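Local coordinates for hypothetical protein Aq_1549 (Aquifex aeolicus, PDB 2E8E) that belongs to the OsmC family of peroxiredoxins and so probably reduces peroxides with a pair of cysteine thiols, though its own function is not established, at residues Lys86-Gly91 / Ser125-Trp130. Residues are numbered along the deposited sequence; the frame is centred on the assembly and turned at random.
Sequences KYVAVG and SWEVKW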
ATOM      1  N   LYS A  86     -15.142  -0.567   6.543  1.00 17.33           N
ATOM      2  CA  LYS A  86     -16.114  -1.136   7.465  1.00 20.68           C
ATOM      3  C   LYS A  86     -15.448  -2.249   8.263  1.00 21.47           C
ATOM      4  O   LYS A  86     -14.913  -3.199   7.688  1.00 21.38           O
ATOM      5  CB  LYS A  86     -17.311  -1.700   6.697  1.00 23.56           C
ATOM      6  CG  LYS A  86     -18.379  -2.321   7.584  1.00 29.45           C
ATOM      7  CD  LYS A  86     -19.522  -2.879   6.749  1.00 32.47           C
ATOM      8  CE  LYS A  86     -20.580  -3.516   7.628  1.00 37.24           C
ATOM      9  NZ  LYS A  86     -21.127  -2.539   8.608  1.00 39.69           N
ATOM     10  N   TYR A  87     -15.476  -2.118   9.586  1.00 19.19           N
ATOM     11  CA  TYR A  87     -14.883  -3.110  10.475  1.00 20.67           C
ATOM     12  C   TYR A  87     -15.992  -3.963  11.083  1.00 21.57           C
ATOM     13  O   TYR A  87     -16.963  -3.429  11.620  1.00 22.75           O
ATOM     14  CB  TYR A  87     -14.137  -2.429  11.622  1.00 21.42           C
ATOM     15  CG  TYR A  87     -13.013  -1.512  11.207  1.00 20.94           C
ATOM     16  CD1 TYR A  87     -11.691  -1.959  11.192  1.00 20.27           C
ATOM     17  CD2 TYR A  87     -13.265  -0.188  10.853  1.00 20.63           C
ATOM     18  CE1 TYR A  87     -10.645  -1.104  10.842  1.00 21.63           C
ATOM     19  CE2 TYR A  87     -12.229   0.669  10.499  1.00 19.46           C
ATOM     20  CZ  TYR A  87     -10.924   0.208  10.499  1.00 20.56           C
ATOM     21  OH  TYR A  87      -9.898   1.066  10.173  1.00 21.85           O
ATOM     22  N   VAL A  88     -15.841  -5.279  11.001  1.00 20.43           N
ATOM     23  CA  VAL A  88     -16.820  -6.188  11.581  1.00 22.68           C
ATOM     24  C   VAL A  88     -16.094  -7.104  12.558  1.00 21.93           C
ATOM     25  O   VAL A  88     -15.237  -7.895  12.161  1.00 22.83           O
ATOM     26  CB  VAL A  88     -17.514  -7.053  10.497  1.00 23.03           C
ATOM     27  CG1 VAL A  88     -18.469  -8.047  11.157  1.00 25.97           C
ATOM     28  CG2 VAL A  88     -18.275  -6.163   9.521  1.00 24.27           C
ATOM     29  N   ALA A  89     -16.414  -6.979  13.843  1.00 22.34           N
ATOM     30  CA  ALA A  89     -15.788  -7.826  14.850  1.00 21.91           C
ATOM     31  C   ALA A  89     -16.779  -8.939  15.161  1.00 22.39           C
ATOM     32  O   ALA A  89     -17.961  -8.677  15.378  1.00 22.89           O
ATOM     33  CB  ALA A  89     -15.477  -7.027  16.108  1.00 23.57           C
ATOM     34  N   VAL A  90     -16.292 -10.174  15.172  1.00 19.76           N
ATOM     35  CA  VAL A  90     -17.139 -11.333  15.432  1.00 21.73           C
ATOM     36  C   VAL A  90     -16.702 -12.028  16.712  1.00 21.89           C
ATOM     37  O   VAL A  90     -15.527 -12.351  16.873  1.00 23.18           O
ATOM     38  CB  VAL A  90     -17.048 -12.350  14.262  1.00 20.83           C
ATOM     39  CG1 VAL A  90     -17.971 -13.531  14.514  1.00 22.49           C
ATOM     40  CG2 VAL A  90     -17.388 -11.661  12.945  1.00 20.97           C
ATOM     41  N   GLY A  91     -17.654 -12.259  17.618  1.00 22.54           N
ATOM     42  CA  GLY A  91     -17.341 -12.924  18.871  1.00 23.06           C
ATOM     43  C   GLY A  91     -18.041 -12.246  20.033  1.00 22.58           C
ATOM     44  O   GLY A  91     -19.080 -11.620  19.854  1.00 23.17           O
ATOM     45  N   SER A 125     -16.983   2.930   9.384  1.00 21.82           N
ATOM     46  CA  SER A 125     -18.136   2.340  10.054  1.00 23.40           C
ATOM     47  C   SER A 125     -17.714   1.025  10.686  1.00 23.16           C
ATOM     48  O   SER A 125     -16.685   0.455  10.328  1.00 21.73           O
ATOM     49  CB  SER A 125     -19.272   2.089   9.063  1.00 25.30           C
ATOM     50  OG  SER A 125     -18.899   1.135   8.088  1.00 26.62           O
ATOM     51  N   TRP A 126     -18.507   0.533  11.627  1.00 23.61           N
ATOM     52  CA  TRP A 126     -18.171  -0.718  12.281  1.00 24.61           C
ATOM     53  C   TRP A 126     -19.417  -1.360  12.852  1.00 26.53           C
ATOM     54  O   TRP A 126     -20.458  -0.714  12.992  1.00 26.32           O
ATOM     55  CB  TRP A 126     -17.154  -0.470  13.396  1.00 24.65           C
ATOM     56  CG  TRP A 126     -17.658   0.469  14.447  1.00 26.27           C
ATOM     57  CD1 TRP A 126     -18.430   0.156  15.530  1.00 27.72           C
ATOM     58  CD2 TRP A 126     -17.472   1.889  14.483  1.00 27.38           C
ATOM     59  NE1 TRP A 126     -18.739   1.294  16.237  1.00 27.04           N
ATOM     60  CE2 TRP A 126     -18.167   2.372  15.615  1.00 28.53           C
ATOM     61  CE3 TRP A 126     -16.792   2.800  13.665  1.00 29.00           C
ATOM     62  CZ2 TRP A 126     -18.197   3.728  15.952  1.00 28.29           C
ATOM     63  CZ3 TRP A 126     -16.822   4.149  14.001  1.00 29.82           C
ATOM     64  CH2 TRP A 126     -17.524   4.600  15.135  1.00 30.91           C
ATOM     65  N   GLU A 127     -19.307  -2.641  13.174  1.00 25.30           N
ATOM     66  CA  GLU A 127     -20.427  -3.366  13.741  1.00 28.35           C
ATOM     67  C   GLU A 127     -19.929  -4.644  14.382  1.00 27.56           C
ATOM     68  O   GLU A 127     -18.889  -5.187  14.000  1.00 24.63           O
ATOM     69  CB  GLU A 127     -21.461  -3.697  12.664  1.00 31.49           C
ATOM     70  CG  GLU A 127     -21.011  -4.725  11.645  1.00 36.94           C
ATOM     71  CD  GLU A 127     -22.107  -5.074  10.653  1.00 40.71           C
ATOM     72  OE1 GLU A 127     -22.532  -4.177   9.894  1.00 42.71           O
ATOM     73  OE2 GLU A 127     -22.548  -6.243  10.632  1.00 43.44           O
ATOM     74  N   VAL A 128     -20.673  -5.116  15.371  1.00 26.69           N
ATOM     75  CA  VAL A 128     -20.309  -6.339  16.051  1.00 26.31           C
ATOM     76  C   VAL A 128     -21.337  -7.416  15.773  1.00 26.53           C
ATOM     77  O   VAL A 128     -22.531  -7.141  15.637  1.00 25.49           O
ATOM     78  CB  VAL A 128     -20.225  -6.133  17.580  1.00 27.37           C
ATOM     79  CG1 VAL A 128     -20.049  -7.474  18.275  1.00 30.63           C
ATOM     80  CG2 VAL A 128     -19.073  -5.206  17.919  1.00 29.17           C
ATOM     81  N   LYS A 129     -20.852  -8.643  15.654  1.00 25.60           N
ATOM     82  CA  LYS A 129     -21.704  -9.795  15.448  1.00 26.72           C
ATOM     83  C   LYS A 129     -21.397 -10.639  16.668  1.00 26.54           C
ATOM     84  O   LYS A 129     -20.340 -11.265  16.754  1.00 25.20           O
ATOM     85  CB  LYS A 129     -21.325 -10.534  14.162  1.00 29.95           C
ATOM     86  CG  LYS A 129     -22.026 -10.006  12.921  1.00 35.21           C
ATOM     87  CD  LYS A 129     -23.525 -10.281  12.990  1.00 39.53           C
ATOM     88  CE  LYS A 129     -24.248  -9.782  11.752  1.00 41.57           C
ATOM     89  NZ  LYS A 129     -25.708 -10.090  11.804  1.00 44.23           N
ATOM     90  N   TRP A 130     -22.307 -10.621  17.634  1.00 26.81           N
ATOM     91  CA  TRP A 130     -22.106 -11.379  18.854  1.00 25.90           C
ATOM     92  C   TRP A 130     -22.232 -12.867  18.594  1.00 25.79           C
ATOM     93  O   TRP A 130     -23.304 -13.363  18.233  1.00 24.79           O
ATOM     94  CB  TRP A 130     -23.109 -10.943  19.919  1.00 28.83           C
ATOM     95  CG  TRP A 130     -22.771 -11.486  21.258  1.00 30.96           C
ATOM     96  CD1 TRP A 130     -23.092 -12.720  21.753  1.00 32.93           C
ATOM     97  CD2 TRP A 130     -21.988 -10.839  22.266  1.00 32.84           C
ATOM     98  NE1 TRP A 130     -22.556 -12.881  23.008  1.00 34.18           N
ATOM     99  CE2 TRP A 130     -21.874 -11.741  23.348  1.00 33.86           C
ATOM    100  CE3 TRP A 130     -21.371  -9.584  22.361  1.00 32.74           C
ATOM    101  CZ2 TRP A 130     -21.164 -11.428  24.514  1.00 34.64           C
ATOM    102  CZ3 TRP A 130     -20.665  -9.272  23.521  1.00 33.13           C
ATOM    103  CH2 TRP A 130     -20.570 -10.192  24.582  1.00 34.30           C
TER
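Ser125 O is the best-held polar atom, met by three contacts: a hydrogen bond from Tyr87 N at 2.9 Å and 166°, a CA-H...O contact from Lys86 CA, and a ring-edge contact from Tyr87 CD2, 3.5 Å away in the ring plane. Four more backbone bonds follow, zipping two parallel strands in register. Glu127 N to Tyr87 O (2.9 Å) is the most bent, 143° at the hydrogen; Gly91 N to Lys129 O closes the run nearly straight.

On the face of Lys86, Val88 and Glu127, the lysine runs extended to CE, then turns at chi4 (58°). The Lys86 and Glu127 chains cross obliquely, and Lys86 NZ meets Glu127 OE1 at 2.5 Å, from above the carboxylate plane, in a short salt bridge. Glu127 CG, in the crowded position between N and C, lies alongside Val88 CG2 at 3.8 Å.

On the other face, Tyr87 and Trp126 touch through CB atoms at 4.0 Å; Tyr87 OH is hydrogen-bonded to Ser46 OG, Trp126 NE1 to Glu95 OE2. Gly91 O sits over one face of the Trp130 indole. Both Tyr87 and Trp126 pack on helix 95-109, part of the beta-alpha-beta crossover from central strand 80-90 to 121-130, while strand 60-72 runs antiparallel along the other side of 80-90.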